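Local atomic coordinates of glycoside hydrolase family 15, cellulose signaling associated protein envoy (Hypocrea jecorina, PDB entry 4WUJ), a protein that binds flavin mononucleotide in a LOV domain of the PAS fold and acts as a fungal blue-light photoreceptor integrating light and oxidative stress. Residues Val38-Cys43 and Val141-Glu146; Ser91-Glu96 and Val109-Tyr114; Gln105-Arg110 and Val125-Leu130. One frame throughout, in Å; residues are numbered along the deposited sequence.

Contact 1. Residues Val38-Cys43 and Val141-Glu146. With FMN (flavin mononucleotide), chain I.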
loop_
_atom_site.group_PDB
_atom_site.type_symbol
_atom_site.label_atom_id
_atom_site.label_comp_id
_atom_site.label_asym_id
_atom_site.label_seq_id
_atom_site.Cartn_x
_atom_site.Cartn_y
_atom_site.Cartn_z
ATOM N N VAL C 38 -3.838 3.641 -1.281
ATOM C CA VAL C 38 -5.002 3.532 -0.402
ATOM C C VAL C 38 -4.718 4.235 0.941
ATOM O O VAL C 38 -3.614 4.177 1.455
ATOM C CB VAL C 38 -5.426 2.054 -0.133
ATOM C CG1 VAL C 38 -4.411 1.325 0.692
ATOM C CG2 VAL C 38 -6.767 1.998 0.607
ATOM N N SER C 39 -5.696 4.964 1.467
ATOM C CA SER C 39 -5.546 5.542 2.793
ATOM C C SER C 39 -5.830 4.464 3.853
ATOM O O SER C 39 -6.872 3.781 3.824
ATOM C CB SER C 39 -6.431 6.744 2.959
ATOM O OG SER C 39 -6.642 7.023 4.318
ATOM N N LEU C 40 -4.877 4.268 4.752
ATOM C CA LEU C 40 -4.923 3.130 5.669
ATOM C C LEU C 40 -4.382 3.523 7.016
ATOM O O LEU C 40 -3.373 4.231 7.094
ATOM C CB LEU C 40 -4.106 1.969 5.142
ATOM C CG LEU C 40 -4.040 0.707 5.998
ATOM C CD1 LEU C 40 -3.930 -0.535 5.116
ATOM C CD2 LEU C 40 -2.890 0.767 6.997
ATOM N N THR C 41 -5.087 3.103 8.070
ATOM C CA THR C 41 -4.594 3.240 9.428
ATOM C C THR C 41 -4.595 1.860 10.074
ATOM O O THR C 41 -5.392 0.970 9.739
ATOM C CB THR C 41 -5.417 4.256 10.291
ATOM O OG1 THR C 41 -6.745 3.757 10.510
ATOM C CG2 THR C 41 -5.500 5.599 9.616
ATOM N N LEU C 42 -3.651 1.684 10.971
ATOM C CA LEU C 42 -3.554 0.498 11.780
ATOM C C LEU C 42 -3.584 0.991 13.234
ATOM O O LEU C 42 -2.798 1.886 13.630
ATOM C CB LEU C 42 -2.242 -0.213 11.484
ATOM C CG LEU C 42 -1.988 -1.615 11.998
ATOM C CD1 LEU C 42 -3.074 -2.628 11.648
ATOM C CD2 LEU C 42 -0.656 -2.024 11.369
ATOM N N CYS C 43 -4.493 0.416 14.014
ATOM C CA CYS C 43 -4.687 0.841 15.404
ATOM C C CYS C 43 -4.539 -0.349 16.314
ATOM O O CYS C 43 -5.016 -1.432 15.994
ATOM C CB CYS C 43 -6.055 1.471 15.585
ATOM S SG CYS C 43 -6.271 3.035 14.685
ATOM N N VAL C 141 -7.603 -2.595 11.265
ATOM C CA VAL C 141 -7.176 -1.932 10.047
ATOM C C VAL C 141 -8.336 -1.147 9.541
ATOM O O VAL C 141 -9.409 -1.704 9.334
ATOM C CB VAL C 141 -6.847 -2.936 8.920
ATOM C CG1 VAL C 141 -6.439 -2.162 7.657
ATOM C CG2 VAL C 141 -5.807 -3.898 9.374
ATOM N N GLY C 142 -8.115 0.132 9.335
ATOM C CA GLY C 142 -9.070 0.982 8.684
ATOM C C GLY C 142 -8.611 1.427 7.300
ATOM O O GLY C 142 -7.428 1.735 7.078
ATOM N N LEU C 143 -9.567 1.421 6.368
ATOM C CA LEU C 143 -9.371 1.910 5.022
ATOM C C LEU C 143 -10.288 3.087 4.865
ATOM O O LEU C 143 -11.497 2.957 5.103
ATOM C CB LEU C 143 -9.730 0.841 3.996
ATOM C CG LEU C 143 -8.918 -0.443 4.040
ATOM C CD1 LEU C 143 -9.294 -1.374 2.847
ATOM C CD2 LEU C 143 -7.442 -0.109 3.999
ATOM N N GLN C 144 -9.713 4.241 4.546
ATOM C CA GLN C 144 -10.460 5.455 4.238
ATOM C C GLN C 144 -10.395 5.761 2.708
ATOM O O GLN C 144 -9.454 5.324 2.002
ATOM C CB GLN C 144 -9.865 6.664 4.944
ATOM C CG GLN C 144 -9.803 6.603 6.468
ATOM C CD GLN C 144 -8.659 5.797 7.053
ATOM O OE1 GLN C 144 -7.628 5.490 6.388
ATOM N NE2 GLN C 144 -8.836 5.435 8.328
ATOM N N ALA C 145 -11.358 6.558 2.241
ATOM C CA ALA C 145 -11.349 7.157 0.893
ATOM C C ALA C 145 -12.489 8.173 0.760
ATOM O O ALA C 145 -13.575 7.934 1.251
ATOM C CB ALA C 145 -11.514 6.096 -0.149
ATOM N N GLU C 146 -12.220 9.311 0.139
ATOM C CA GLU C 146 -13.225 10.314 -0.128
ATOM C C GLU C 146 -14.498 9.727 -0.806
ATOM O O GLU C 146 -14.449 9.175 -1.915
ATOM C CB GLU C 146 -12.602 11.392 -0.999
ATOM C CG GLU C 146 -13.279 12.742 -0.915
ATOM C CD GLU C 146 -12.285 13.915 -0.984
ATOM O OE1 GLU C 146 -11.053 13.678 -1.089
ATOM O OE2 GLU C 146 -12.729 15.082 -0.910
HETATM N N1 FMN I . -13.522 7.357 12.413
HETATM C C2 FMN I . -13.670 8.306 11.423
HETATM O O2 FMN I . -14.492 9.212 11.547
HETATM N N3 FMN I . -12.874 8.250 10.281
HETATM C C4 FMN I . -11.944 7.255 10.103
HETATM O O4 FMN I . -11.253 7.257 9.089
HETATM C C4A FMN I . -11.783 6.284 11.102
HETATM N N5 FMN I . -10.839 5.276 10.963
HETATM C C5A FMN I . -10.701 4.325 11.934
HETATM C C6 FMN I . -9.761 3.329 11.743
HETATM C C7 FMN I . -9.565 2.362 12.715
HETATM C C7M FMN I . -8.544 1.299 12.456
HETATM C C8 FMN I . -10.341 2.396 13.897
HETATM C C8M FMN I . -10.138 1.345 14.959
HETATM C C9 FMN I . -11.304 3.399 14.070
HETATM C C9A FMN I . -11.487 4.372 13.093
HETATM N N10 FMN I . -12.429 5.395 13.245
HETATM C C10 FMN I . -12.576 6.346 12.254
HETATM C "C1'" FMN I . -13.373 5.513 14.422
HETATM C "C2'" FMN I . -12.892 6.182 15.688
HETATM O "O2'" FMN I . -11.512 5.940 15.836
HETATM C "C3'" FMN I . -13.761 5.663 16.870
HETATM O "O3'" FMN I . -13.690 4.244 16.963
HETATM C "C4'" FMN I . -15.239 6.083 16.687
HETATM O "O4'" FMN I . -15.311 7.491 16.767
HETATM C "C5'" FMN I . -16.198 5.418 17.691
HETATM O "O5'" FMN I . -15.699 5.552 19.010
HETATM P P FMN I . -16.046 6.832 19.895
HETATM O O1P FMN I . -15.245 6.660 21.176
HETATM O O2P FMN I . -15.687 8.147 19.292
HETATM O O3P FMN I . -17.508 6.830 20.200
HETATM O O HOH W 1 -7.755 5.715 -0.168
#

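Contact 2. Residues Ser91-Glu96 and Val109-Tyr114. With FMN (flavin mononucleotide), chain I.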
loop_
_atom_site.group_PDB
_atom_site.type_symbol
_atom_site.label_atom_id
_atom_site.label_comp_id
_atom_site.label_asym_id
_atom_site.label_seq_id
_atom_site.Cartn_x
_atom_site.Cartn_y
_atom_site.Cartn_z
ATOM N N SER C 91 -23.606 11.199 13.934
ATOM C CA SER C 91 -23.970 10.194 12.953
ATOM C C SER C 91 -24.182 8.860 13.652
ATOM O O SER C 91 -23.540 8.566 14.671
ATOM C CB SER C 91 -22.897 10.059 11.869
ATOM O OG SER C 91 -23.428 9.422 10.717
ATOM N N ASP C 92 -25.107 8.070 13.118
ATOM C CA ASP C 92 -25.203 6.674 13.500
ATOM C C ASP C 92 -23.886 5.950 13.149
ATOM O O ASP C 92 -23.604 4.855 13.640
ATOM C CB ASP C 92 -26.388 6.014 12.794
ATOM C CG ASP C 92 -27.769 6.477 13.362
ATOM O OD1 ASP C 92 -27.884 6.822 14.574
ATOM O OD2 ASP C 92 -28.743 6.494 12.577
ATOM N N ALA C 93 -23.102 6.564 12.271
ATOM C CA ALA C 93 -21.863 5.964 11.790
ATOM C C ALA C 93 -20.918 5.731 12.970
ATOM O O ALA C 93 -20.463 4.618 13.178
ATOM C CB ALA C 93 -21.232 6.858 10.774
ATOM N N VAL C 94 -20.719 6.773 13.770
ATOM C CA VAL C 94 -19.900 6.699 14.971
ATOM C C VAL C 94 -20.227 5.501 15.878
ATOM O O VAL C 94 -19.296 4.742 16.219
ATOM C CB VAL C 94 -19.954 8.030 15.763
ATOM C CG1 VAL C 94 -19.192 7.922 17.074
ATOM C CG2 VAL C 94 -19.380 9.138 14.920
ATOM N N GLN C 95 -21.504 5.306 16.245
ATOM C CA GLN C 95 -21.887 4.165 17.107
ATOM C C GLN C 95 -21.659 2.828 16.430
ATOM O O GLN C 95 -21.235 1.844 17.069
ATOM C CB GLN C 95 -23.390 4.106 17.473
ATOM C CG GLN C 95 -24.125 5.362 17.768
ATOM C CD GLN C 95 -25.609 5.055 18.101
ATOM O OE1 GLN C 95 -25.909 4.204 18.961
ATOM N NE2 GLN C 95 -26.530 5.720 17.389
ATOM N N GLU C 96 -22.055 2.760 15.161
ATOM C CA GLU C 96 -21.850 1.538 14.379
ATOM C C GLU C 96 -20.344 1.191 14.419
ATOM O O GLU C 96 -19.978 0.059 14.720
ATOM C CB GLU C 96 -22.355 1.721 12.944
ATOM C CG GLU C 96 -22.979 0.457 12.335
ATOM C CD GLU C 96 -23.210 0.549 10.808
ATOM O OE1 GLU C 96 -23.428 1.664 10.263
ATOM O OE2 GLU C 96 -23.150 -0.515 10.153
ATOM N N VAL C 109 -19.049 1.919 6.944
ATOM C CA VAL C 109 -19.979 3.009 7.017
ATOM C C VAL C 109 -19.440 4.166 6.221
ATOM O O VAL C 109 -18.300 4.180 5.782
ATOM C CB VAL C 109 -20.167 3.522 8.489
ATOM C CG1 VAL C 109 -20.303 2.355 9.454
ATOM C CG2 VAL C 109 -19.013 4.432 8.891
ATOM N N ARG C 110 -20.280 5.165 6.058
ATOM C CA ARG C 110 -19.874 6.392 5.428
ATOM C C ARG C 110 -20.167 7.429 6.463
ATOM O O ARG C 110 -21.123 7.294 7.240
ATOM C CB ARG C 110 -20.661 6.608 4.110
ATOM C CG ARG C 110 -21.886 7.526 4.181
ATOM C CD ARG C 110 -22.797 7.493 2.879
ATOM N NE ARG C 110 -23.986 8.304 3.141
ATOM C CZ ARG C 110 -25.115 7.838 3.691
ATOM N NH1 ARG C 110 -25.268 6.546 3.942
ATOM N NH2 ARG C 110 -26.129 8.653 3.942
ATOM N N ILE C 111 -19.349 8.463 6.502
ATOM C CA ILE C 111 -19.421 9.385 7.592
ATOM C C ILE C 111 -18.698 10.612 7.178
ATOM O O ILE C 111 -17.792 10.533 6.345
ATOM C CB ILE C 111 -18.697 8.767 8.883
ATOM C CG1 ILE C 111 -18.616 9.776 10.017
ATOM C CG2 ILE C 111 -17.274 8.249 8.555
ATOM C CD1 ILE C 111 -18.030 9.173 11.302
ATOM N N VAL C 112 -19.010 11.744 7.784
ATOM C CA VAL C 112 -18.285 12.952 7.452
ATOM C C VAL C 112 -17.066 13.117 8.301
ATOM O O VAL C 112 -17.156 13.141 9.538
ATOM C CB VAL C 112 -19.157 14.193 7.596
ATOM C CG1 VAL C 112 -18.303 15.467 7.445
ATOM C CG2 VAL C 112 -20.325 14.136 6.567
ATOM N N ASN C 113 -15.911 13.226 7.646
ATOM C CA ASN C 113 -14.719 13.712 8.329
ATOM C C ASN C 113 -14.212 15.027 7.771
ATOM O O ASN C 113 -14.727 15.568 6.779
ATOM C CB ASN C 113 -13.571 12.677 8.316
ATOM C CG ASN C 113 -13.960 11.360 8.952
ATOM O OD1 ASN C 113 -13.410 10.319 8.593
ATOM N ND2 ASN C 113 -14.935 11.389 9.876
ATOM N N TYR C 114 -13.165 15.508 8.419
ATOM C CA TYR C 114 -12.609 16.796 8.117
ATOM C C TYR C 114 -11.123 16.642 7.898
ATOM O O TYR C 114 -10.421 16.086 8.740
ATOM C CB TYR C 114 -12.943 17.757 9.244
ATOM C CG TYR C 114 -14.455 17.923 9.344
ATOM C CD1 TYR C 114 -15.128 18.823 8.521
ATOM C CD2 TYR C 114 -15.210 17.132 10.212
ATOM C CE1 TYR C 114 -16.515 18.962 8.584
ATOM C CE2 TYR C 114 -16.590 17.261 10.287
ATOM C CZ TYR C 114 -17.247 18.177 9.461
ATOM O OH TYR C 114 -18.625 18.314 9.528
HETATM N N1 FMN I . -13.522 7.357 12.413
HETATM C C2 FMN I . -13.670 8.306 11.423
HETATM O O2 FMN I . -14.492 9.212 11.547
HETATM N N3 FMN I . -12.874 8.250 10.281
HETATM C C4 FMN I . -11.944 7.255 10.103
HETATM O O4 FMN I . -11.253 7.257 9.089
HETATM C C4A FMN I . -11.783 6.284 11.102
HETATM N N5 FMN I . -10.839 5.276 10.963
HETATM C C5A FMN I . -10.701 4.325 11.934
HETATM C C6 FMN I . -9.761 3.329 11.743
HETATM C C7 FMN I . -9.565 2.362 12.715
HETATM C C7M FMN I . -8.544 1.299 12.456
HETATM C C8 FMN I . -10.341 2.396 13.897
HETATM C C8M FMN I . -10.138 1.345 14.959
HETATM C C9 FMN I . -11.304 3.399 14.070
HETATM C C9A FMN I . -11.487 4.372 13.093
HETATM N N10 FMN I . -12.429 5.395 13.245
HETATM C C10 FMN I . -12.576 6.346 12.254
HETATM C "C1'" FMN I . -13.373 5.513 14.422
HETATM C "C2'" FMN I . -12.892 6.182 15.688
HETATM O "O2'" FMN I . -11.512 5.940 15.836
HETATM C "C3'" FMN I . -13.761 5.663 16.870
HETATM O "O3'" FMN I . -13.690 4.244 16.963
HETATM C "C4'" FMN I . -15.239 6.083 16.687
HETATM O "O4'" FMN I . -15.311 7.491 16.767
HETATM C "C5'" FMN I . -16.198 5.418 17.691
HETATM O "O5'" FMN I . -15.699 5.552 19.010
HETATM P P FMN I . -16.046 6.832 19.895
HETATM O O1P FMN I . -15.245 6.660 21.176
HETATM O O2P FMN I . -15.687 8.147 19.292
HETATM O O3P FMN I . -17.508 6.830 20.200
#

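Contact 3. Residues Gln105-Arg110 and Val125-Leu130. With FMN (flavin mononucleotide), chain I.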
loop_
_atom_site.group_PDB
_atom_site.type_symbol
_atom_site.label_atom_id
_atom_site.label_comp_id
_atom_site.label_asym_id
_atom_site.label_seq_id
_atom_site.Cartn_x
_atom_site.Cartn_y
_atom_site.Cartn_z
ATOM N N GLN C 105 -15.962 -6.930 14.851
ATOM C CA GLN C 105 -16.710 -7.163 13.633
ATOM C C GLN C 105 -16.271 -6.200 12.556
ATOM O O GLN C 105 -16.095 -5.003 12.811
ATOM C CB GLN C 105 -18.214 -6.936 13.850
ATOM C CG GLN C 105 -18.969 -8.033 14.576
ATOM C CD GLN C 105 -20.316 -7.546 15.063
ATOM O OE1 GLN C 105 -20.719 -6.409 14.771
ATOM N NE2 GLN C 105 -21.020 -8.389 15.815
ATOM N N GLU C 106 -16.166 -6.730 11.342
ATOM C CA GLU C 106 -16.015 -5.924 10.143
ATOM C C GLU C 106 -17.131 -4.933 10.140
ATOM O O GLU C 106 -18.233 -5.261 10.570
ATOM C CB GLU C 106 -16.173 -6.786 8.889
ATOM C CG GLU C 106 -14.998 -7.668 8.611
ATOM C CD GLU C 106 -15.292 -8.719 7.556
ATOM O OE1 GLU C 106 -15.905 -8.382 6.501
ATOM O OE2 GLU C 106 -14.880 -9.880 7.798
ATOM N N VAL C 107 -16.877 -3.753 9.595
ATOM C CA VAL C 107 -17.907 -2.771 9.465
ATOM C C VAL C 107 -17.547 -1.803 8.396
ATOM O O VAL C 107 -16.377 -1.470 8.184
ATOM C CB VAL C 107 -18.102 -1.990 10.783
ATOM C CG1 VAL C 107 -16.774 -1.373 11.242
ATOM C CG2 VAL C 107 -19.158 -0.921 10.632
ATOM N N GLN C 108 -18.557 -1.328 7.703
ATOM C CA GLN C 108 -18.316 -0.328 6.696
ATOM C C GLN C 108 -19.435 0.667 6.757
ATOM O O GLN C 108 -20.619 0.304 6.644
ATOM C CB GLN C 108 -18.183 -0.962 5.303
ATOM C CG GLN C 108 -18.039 0.037 4.187
ATOM C CD GLN C 108 -17.873 -0.640 2.822
ATOM O OE1 GLN C 108 -18.765 -1.343 2.343
ATOM N NE2 GLN C 108 -16.711 -0.459 2.216
ATOM N N VAL C 109 -19.049 1.919 6.944
ATOM C CA VAL C 109 -19.979 3.009 7.017
ATOM C C VAL C 109 -19.440 4.166 6.221
ATOM O O VAL C 109 -18.300 4.180 5.782
ATOM C CB VAL C 109 -20.167 3.522 8.489
ATOM C CG1 VAL C 109 -20.303 2.355 9.454
ATOM C CG2 VAL C 109 -19.013 4.432 8.891
ATOM N N ARG C 110 -20.280 5.165 6.058
ATOM C CA ARG C 110 -19.874 6.392 5.428
ATOM C C ARG C 110 -20.167 7.429 6.463
ATOM O O ARG C 110 -21.123 7.294 7.240
ATOM C CB ARG C 110 -20.661 6.608 4.110
ATOM C CG ARG C 110 -21.886 7.526 4.181
ATOM C CD ARG C 110 -22.797 7.493 2.879
ATOM N NE ARG C 110 -23.986 8.304 3.141
ATOM C CZ ARG C 110 -25.115 7.838 3.691
ATOM N NH1 ARG C 110 -25.268 6.546 3.942
ATOM N NH2 ARG C 110 -26.129 8.653 3.942
ATOM N N VAL C 125 -15.297 4.567 5.185
ATOM C CA VAL C 125 -14.411 3.921 6.140
ATOM C C VAL C 125 -14.818 2.504 6.318
ATOM O O VAL C 125 -15.991 2.197 6.569
ATOM C CB VAL C 125 -14.488 4.598 7.524
ATOM C CG1 VAL C 125 -13.569 3.912 8.482
ATOM C CG2 VAL C 125 -14.138 6.094 7.431
ATOM N N THR C 126 -13.851 1.626 6.216
ATOM C CA THR C 126 -14.057 0.207 6.512
ATOM C C THR C 126 -13.086 -0.198 7.606
ATOM O O THR C 126 -11.894 0.068 7.490
ATOM C CB THR C 126 -13.688 -0.692 5.311
ATOM O OG1 THR C 126 -14.437 -0.302 4.170
ATOM C CG2 THR C 126 -13.946 -2.157 5.632
ATOM N N ILE C 127 -13.566 -0.906 8.619
ATOM C CA ILE C 127 -12.716 -1.330 9.696
ATOM C C ILE C 127 -12.757 -2.822 9.790
ATOM O O ILE C 127 -13.826 -3.429 9.864
ATOM C CB ILE C 127 -13.148 -0.636 11.022
ATOM C CG1 ILE C 127 -13.149 0.872 10.790
ATOM C CG2 ILE C 127 -12.215 -1.035 12.159
ATOM C CD1 ILE C 127 -13.729 1.725 11.853
ATOM N N LEU C 128 -11.586 -3.426 9.760
ATOM C CA LEU C 128 -11.466 -4.861 9.866
ATOM C C LEU C 128 -10.630 -5.272 11.085
ATOM O O LEU C 128 -9.664 -4.613 11.432
ATOM C CB LEU C 128 -10.847 -5.407 8.573
ATOM C CG LEU C 128 -11.627 -4.981 7.319
ATOM C CD1 LEU C 128 -11.058 -3.743 6.647
ATOM C CD2 LEU C 128 -11.659 -6.111 6.351
ATOM N N PRO C 129 -11.007 -6.377 11.734
ATOM C CA PRO C 129 -10.269 -6.984 12.841
ATOM C C PRO C 129 -9.095 -7.844 12.394
ATOM O O PRO C 129 -9.188 -8.515 11.370
ATOM C CB PRO C 129 -11.312 -7.908 13.466
ATOM C CG PRO C 129 -12.133 -8.369 12.251
ATOM C CD PRO C 129 -12.274 -7.083 11.467
ATOM N N LEU C 130 -8.015 -7.836 13.174
ATOM C CA LEU C 130 -6.936 -8.806 13.022
ATOM C C LEU C 130 -6.985 -9.849 14.137
ATOM O O LEU C 130 -7.806 -9.755 15.050
ATOM C CB LEU C 130 -5.576 -8.105 13.079
ATOM C CG LEU C 130 -4.950 -7.795 11.732
ATOM C CD1 LEU C 130 -5.953 -7.012 10.867
ATOM C CD2 LEU C 130 -3.613 -7.041 11.911
HETATM N N1 FMN I . -13.522 7.357 12.413
HETATM C C2 FMN I . -13.670 8.306 11.423
HETATM O O2 FMN I . -14.492 9.212 11.547
HETATM N N3 FMN I . -12.874 8.250 10.281
HETATM C C4 FMN I . -11.944 7.255 10.103
HETATM O O4 FMN I . -11.253 7.257 9.089
HETATM C C4A FMN I . -11.783 6.284 11.102
HETATM N N5 FMN I . -10.839 5.276 10.963
HETATM C C5A FMN I . -10.701 4.325 11.934
HETATM C C6 FMN I . -9.761 3.329 11.743
HETATM C C7 FMN I . -9.565 2.362 12.715
HETATM C C7M FMN I . -8.544 1.299 12.456
HETATM C C8 FMN I . -10.341 2.396 13.897
HETATM C C8M FMN I . -10.138 1.345 14.959
HETATM C C9 FMN I . -11.304 3.399 14.070
HETATM C C9A FMN I . -11.487 4.372 13.093
HETATM N N10 FMN I . -12.429 5.395 13.245
HETATM C C10 FMN I . -12.576 6.346 12.254
HETATM C "C1'" FMN I . -13.373 5.513 14.422
HETATM C "C2'" FMN I . -12.892 6.182 15.688
HETATM O "O2'" FMN I . -11.512 5.940 15.836
HETATM C "C3'" FMN I . -13.761 5.663 16.870
HETATM O "O3'" FMN I . -13.690 4.244 16.963
HETATM C "C4'" FMN I . -15.239 6.083 16.687
HETATM O "O4'" FMN I . -15.311 7.491 16.767
HETATM C "C5'" FMN I . -16.198 5.418 17.691
HETATM O "O5'" FMN I . -15.699 5.552 19.010
HETATM P P FMN I . -16.046 6.832 19.895
HETATM O O1P FMN I . -15.245 6.660 21.176
HETATM O O2P FMN I . -15.687 8.147 19.292
HETATM O O3P FMN I . -17.508 6.830 20.200
#

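Contact 1. Residues Val38-Cys43 and Val141-Glu146
The N5/O4 side of the LOV flavin pocket is built here, where two central antiparallel strands of the PAS sheet, 39-43 and 141-144, run side by side. Gln144 hydrogen-bonds the flavin. Its CG lies anti to its carbonyl carbon, and a bend at chi2 (80°) turns the amide toward the flavin. NE2 donates to FMN O4 at 3.1 Å and, more weakly, to FMN N5 at 3.3 Å. The same NE2 makes a weak bond to Thr41 OG1, 3.5 Å away. The opposite end of the amide is held by Ser39, whose OG, anti to its backbone N, donates in the carbonyl plane onto a lone pair of Gln144 OE1 at 2.8 Å. Engaged at both ends, the amide is probably held in this rotation, mainly by Ser39 OG and FMN O4. In LOV domains generally the corresponding glutamine senses the change at N5 on illumination, and Gln144 is placed consistently with that role.

Thr41 and Gly142 form a backbone hydrogen-bonded pair, Thr41 N to Gly142 O and Gly142 N to Thr41 O, both 2.9 Å. A CB on Gly142 would lie 2.5 Å from FMN C6, so the flavin sits hard against the backbone. Cys43 adds SG at 3.6 Å from the methyl carbon C7M of FMN. On the other face of the sheet Leu40 and Leu143 lie alongside each other, CD1 to CD2 3.7 Å, and Leu42 CD1 meets Val141 CG2. A water bridges Ser39 N and Gln144 O.

That apolar face is packed by helix 14-22 through Leu18, Ile17 and Ile21, while Phe59 of helix 57-63 touches Ser39, Thr41 and Gln144. Strand 52-55 flanks 39-43, strand 120-129 borders 141-144, and Tyr7 of the second subunit packs on Val38 and Leu143.

Contact 2. Residues Ser91-Glu96 and Val109-Tyr114
The pyrimidine and ribityl side of the flavin pocket is closed where the first turn of helix 92-103 leans on strand 109-114. Ala93 is central: its methyl CB rests 3.6 Å from Arg110 O and 3.7 Å from Ile111 CB, and also touches Val109 CG2. Consistent with its small side chain, Ala93 CA approaches Val109 CA to 5.9 Å. One turn on, the extended Glu96 slides past Val109 in the opposite direction, OE1 reaching CG1 at 3.3 Å. This helix-on-sheet packing belongs to the PAS fold, in which the long helix leads into the outer strand 107-114 and packs on it, the flavin lying beside this junction. Ile111, with CG1 anti to its backbone N, sends CD1 to Val94 CG2 (3.9 Å) and to FMN O2 (3.5 Å). Farther along the strand, Asn113 grips the pyrimidine ring with both ends of its amide. OD1 accepts from FMN N3 at 2.7 Å in a nearly straight bond (168°), while ND2 donates to FMN O2 at 2.8 Å. An alanine here would remove both bonds and would probably loosen the hold on the pyrimidine edge. OD1 also accepts from Asn123 ND2, which steadies the amide from the next strand.

Contact 3. Residues Gln105-Arg110 and Val125-Leu130
Backbone bonds come first in this antiparallel hairpin, which joins strands 107-110 and 125-129. Val107 and Ile127 form a hydrogen-bonded pair: Ile127 N donates nearly along the C=O axis to Val107 O (2.9 Å, 165°), and Val107 N returns a bond to Ile127 O at 3.1 Å. Val109 and Val125 repeat the pattern, Val109 N reaching Val125 O at 3.1 Å, while the return bond is more bent. CA-H...O contacts fill the intervals, among them Thr126 CA to Val107 O.

The polar side-chain contact lies on the face of Gln108 and Thr126. Gln108 stretches out fully, CG anti to its backbone N, and its NE2 approaches Thr126 OG1 at 3.0 Å in a weak, bent bond. OG1 is hydrogen-bonded as well to Tyr7 OH of the second subunit, so this face takes part in the dimer contact. Glu106 turns its carboxylate elsewhere, to Arg24 and the backbone N of Thr28, while its CG lies 4.0 Å from Pro129 CD.

Apolar contacts occupy the face bearing Val107, Val109, Val125 and Ile127. Val107 and Ile127 point the same way side by side, with CG1 3.7 Å from CB. Ile127 sets CD1 over the flavin ring face, 3.7 Å from FMN C9A, and Val125 covers the same face nearer the pyrimidine, its CG2 3.5 Å from FMN O4. The two branched side chains thus form an aliphatic floor under the isoalloxazine ring.

Helix 92-103 packs on this inner face, Ala100 against Val107 and Met97 against Ile127. Strand 139-144 hydrogen-bonds along the other edge of 125-129, and Ile21 of helix 14-22 lies on Leu128.

Contacts 1 and 3 are strand pairs of one antiparallel PAS sheet (order 52-55, 39-44, 139-144, 120-129, 107-114); contact 2 lays helix 92-103 on its outer strand 107-114; all touch the same FMN. Contact 1 pairs the first strand with the last, so the chain between its segments holds both other contacts; contact 2 comes next, and contact 3 shares Val109 and Arg110 with it. The centres of contacts 1 and 3 lie about 10 Å apart, 2 and 3 about 11 Å, 1 and 2 about 14 Å. A probable hydrogen bond from Leu143 N to Thr126 O joins contacts 1 and 3. The flavin is enclosed from several sides, and contacts 1 and 3 also reach the second subunit.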